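Uncharacterized peptidase Lmo0363 (Listeria monocytogenes, PDB 3L4E) probably acts as a serine peptidase of family S51, the peptidase E-like enzymes, although its own substrates remain uncharacterized. Local coordinates at residues A[123-128]-A[149-154]. Numbering follows the deposited sequence.
Sequences AVITSP and DALNLV
Ile125 lays CD1 against CD1 of Leu151, 3.9 Å apart, the two side chains crossing obliquely, while the methyl of Ala150 sits 3.2 Å from Ile125 O and close to Ser127 O. Around this apolar contact, the five successive amides of Ala150 to Val154 all donate to carbonyls of Ile125 to Pro128, in the type I turn from Val124 to Ser127 and just beyond it, an example of two irregular segments joined mainly through their backbones. Leu151 N meets Ile125 O at 2.9 Å, almost in line with the carbonyl, though its N-H is bent to 153°. Thr126 O is gripped twice, by Leu153 N and, in a longer bond, by Val154 N, which arrive from opposite faces of its plane. Asn152 N and Ala150 N approach Ser127 O and Pro128 O from above the carbonyl planes, and Asn152 OD1 lies 3.6 Å from Pro128 CB. With chi1 at 67°, Thr126 OG1 turns back to Ala123 O, 2.7 Å away, sharing that oxygen with Thr126 N; Val154 CG2 packs beside the hydroxyl. Ile125 touches a sequence consistent with a nucleophile elbow, its side chain about 10 Å from that of Ser120, by similarity a charge-relay residue. Ile125 also packs on helix 90-100, Leu151 and Leu153 on helix 102-111, and Pro128 on strand 157-159.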
loop_
_atom_site.group_PDB
_atom_site.type_symbol
_atom_site.label_atom_id
_atom_site.label_comp_id
_atom_site.label_asym_id
_atom_site.label_seq_id
_atom_site.Cartn_x
_atom_site.Cartn_y
_atom_site.Cartn_z
ATOM N N ALA A 123 1.158 1.052 2.114
ATOM C CA ALA A 123 1.628 2.416 2.377
ATOM C C ALA A 123 3.028 2.419 2.988
ATOM O O ALA A 123 3.864 3.262 2.649
ATOM C CB ALA A 123 0.663 3.154 3.305
ATOM N N VAL A 124 3.282 1.490 3.903
ATOM C CA VAL A 124 4.569 1.460 4.578
ATOM C C VAL A 124 5.716 1.293 3.571
ATOM O O VAL A 124 6.776 1.916 3.729
ATOM C CB VAL A 124 4.608 0.369 5.681
ATOM C CG1 VAL A 124 6.014 0.217 6.266
ATOM C CG2 VAL A 124 3.611 0.695 6.780
ATOM N N ILE A 125 5.520 0.473 2.534
ATOM C CA ILE A 125 6.614 0.255 1.570
ATOM C C ILE A 125 6.951 1.471 0.692
ATOM O O ILE A 125 7.941 1.440 -0.048
ATOM C CB ILE A 125 6.412 -1.004 0.666
ATOM C CG1 ILE A 125 5.172 -0.856 -0.214
ATOM C CG2 ILE A 125 6.351 -2.273 1.497
ATOM C CD1 ILE A 125 5.121 -1.900 -1.324
ATOM N N THR A 126 6.155 2.538 0.768
ATOM C CA THR A 126 6.509 3.771 0.055
ATOM C C THR A 126 7.628 4.542 0.764
ATOM O O THR A 126 8.242 5.424 0.173
ATOM C CB THR A 126 5.311 4.727 -0.143
ATOM O OG1 THR A 126 4.873 5.231 1.126
ATOM C CG2 THR A 126 4.157 4.035 -0.850
ATOM N N SER A 127 7.889 4.199 2.024
ATOM C CA SER A 127 8.929 4.857 2.817
ATOM C C SER A 127 10.333 4.458 2.377
ATOM O O SER A 127 10.507 3.537 1.579
ATOM C CB SER A 127 8.759 4.499 4.290
ATOM O OG SER A 127 9.135 3.150 4.524
ATOM N N PRO A 128 11.349 5.150 2.903
ATOM C CA PRO A 128 12.728 4.761 2.572
ATOM C C PRO A 128 13.106 3.376 3.096
ATOM O O PRO A 128 13.891 2.685 2.457
ATOM C CB PRO A 128 13.570 5.831 3.279
ATOM C CG PRO A 128 12.640 7.011 3.424
ATOM C CD PRO A 128 11.292 6.409 3.671
ATOM N N ASP A 149 15.321 -1.615 3.099
ATOM C CA ASP A 149 15.118 -0.470 2.208
ATOM C C ASP A 149 13.951 -0.742 1.270
ATOM O O ASP A 149 13.865 -1.822 0.690
ATOM C CB ASP A 149 16.362 -0.190 1.382
ATOM C CG ASP A 149 17.444 0.489 2.177
ATOM O OD1 ASP A 149 17.207 0.823 3.362
ATOM O OD2 ASP A 149 18.538 0.684 1.610
ATOM N N ALA A 150 13.073 0.244 1.107
ATOM C CA ALA A 150 11.834 0.044 0.358
ATOM C C ALA A 150 11.746 0.924 -0.898
ATOM O O ALA A 150 12.778 1.253 -1.498
ATOM C CB ALA A 150 10.636 0.253 1.268
ATOM N N LEU A 151 10.529 1.293 -1.306
ATOM C CA LEU A 151 10.348 2.015 -2.572
ATOM C C LEU A 151 10.929 3.423 -2.531
ATOM O O LEU A 151 11.311 3.974 -3.561
ATOM C CB LEU A 151 8.871 2.073 -2.987
ATOM C CG LEU A 151 8.152 0.738 -3.170
ATOM C CD1 LEU A 151 6.682 0.981 -3.516
ATOM C CD2 LEU A 151 8.822 -0.108 -4.235
ATOM N N ASN A 152 10.970 4.012 -1.343
ATOM C CA ASN A 152 11.596 5.317 -1.181
ATOM C C ASN A 152 10.941 6.351 -2.098
ATOM O O ASN A 152 11.614 7.198 -2.687
ATOM C CB ASN A 152 13.096 5.207 -1.478
ATOM C CG ASN A 152 13.876 6.411 -1.002
ATOM O OD1 ASN A 152 13.466 7.107 -0.074
ATOM N ND2 ASN A 152 15.015 6.661 -1.633
ATOM N N LEU A 153 9.620 6.260 -2.227
ATOM C CA LEU A 153 8.855 7.205 -3.033
ATOM C C LEU A 153 8.681 8.531 -2.321
ATOM O O LEU A 153 8.584 9.574 -2.957
ATOM C CB LEU A 153 7.472 6.635 -3.356
ATOM C CG LEU A 153 7.412 5.614 -4.483
ATOM C CD1 LEU A 153 6.220 4.696 -4.308
ATOM C CD2 LEU A 153 7.364 6.327 -5.825
ATOM N N VAL A 154 8.613 8.478 -0.996
ATOM C CA VAL A 154 8.471 9.679 -0.192
ATOM C C VAL A 154 9.522 9.658 0.903
ATOM O O VAL A 154 10.018 8.599 1.289
ATOM C CB VAL A 154 7.064 9.809 0.428
ATOM C CG1 VAL A 154 6.017 10.062 -0.661
ATOM C CG2 VAL A 154 6.717 8.574 1.242
#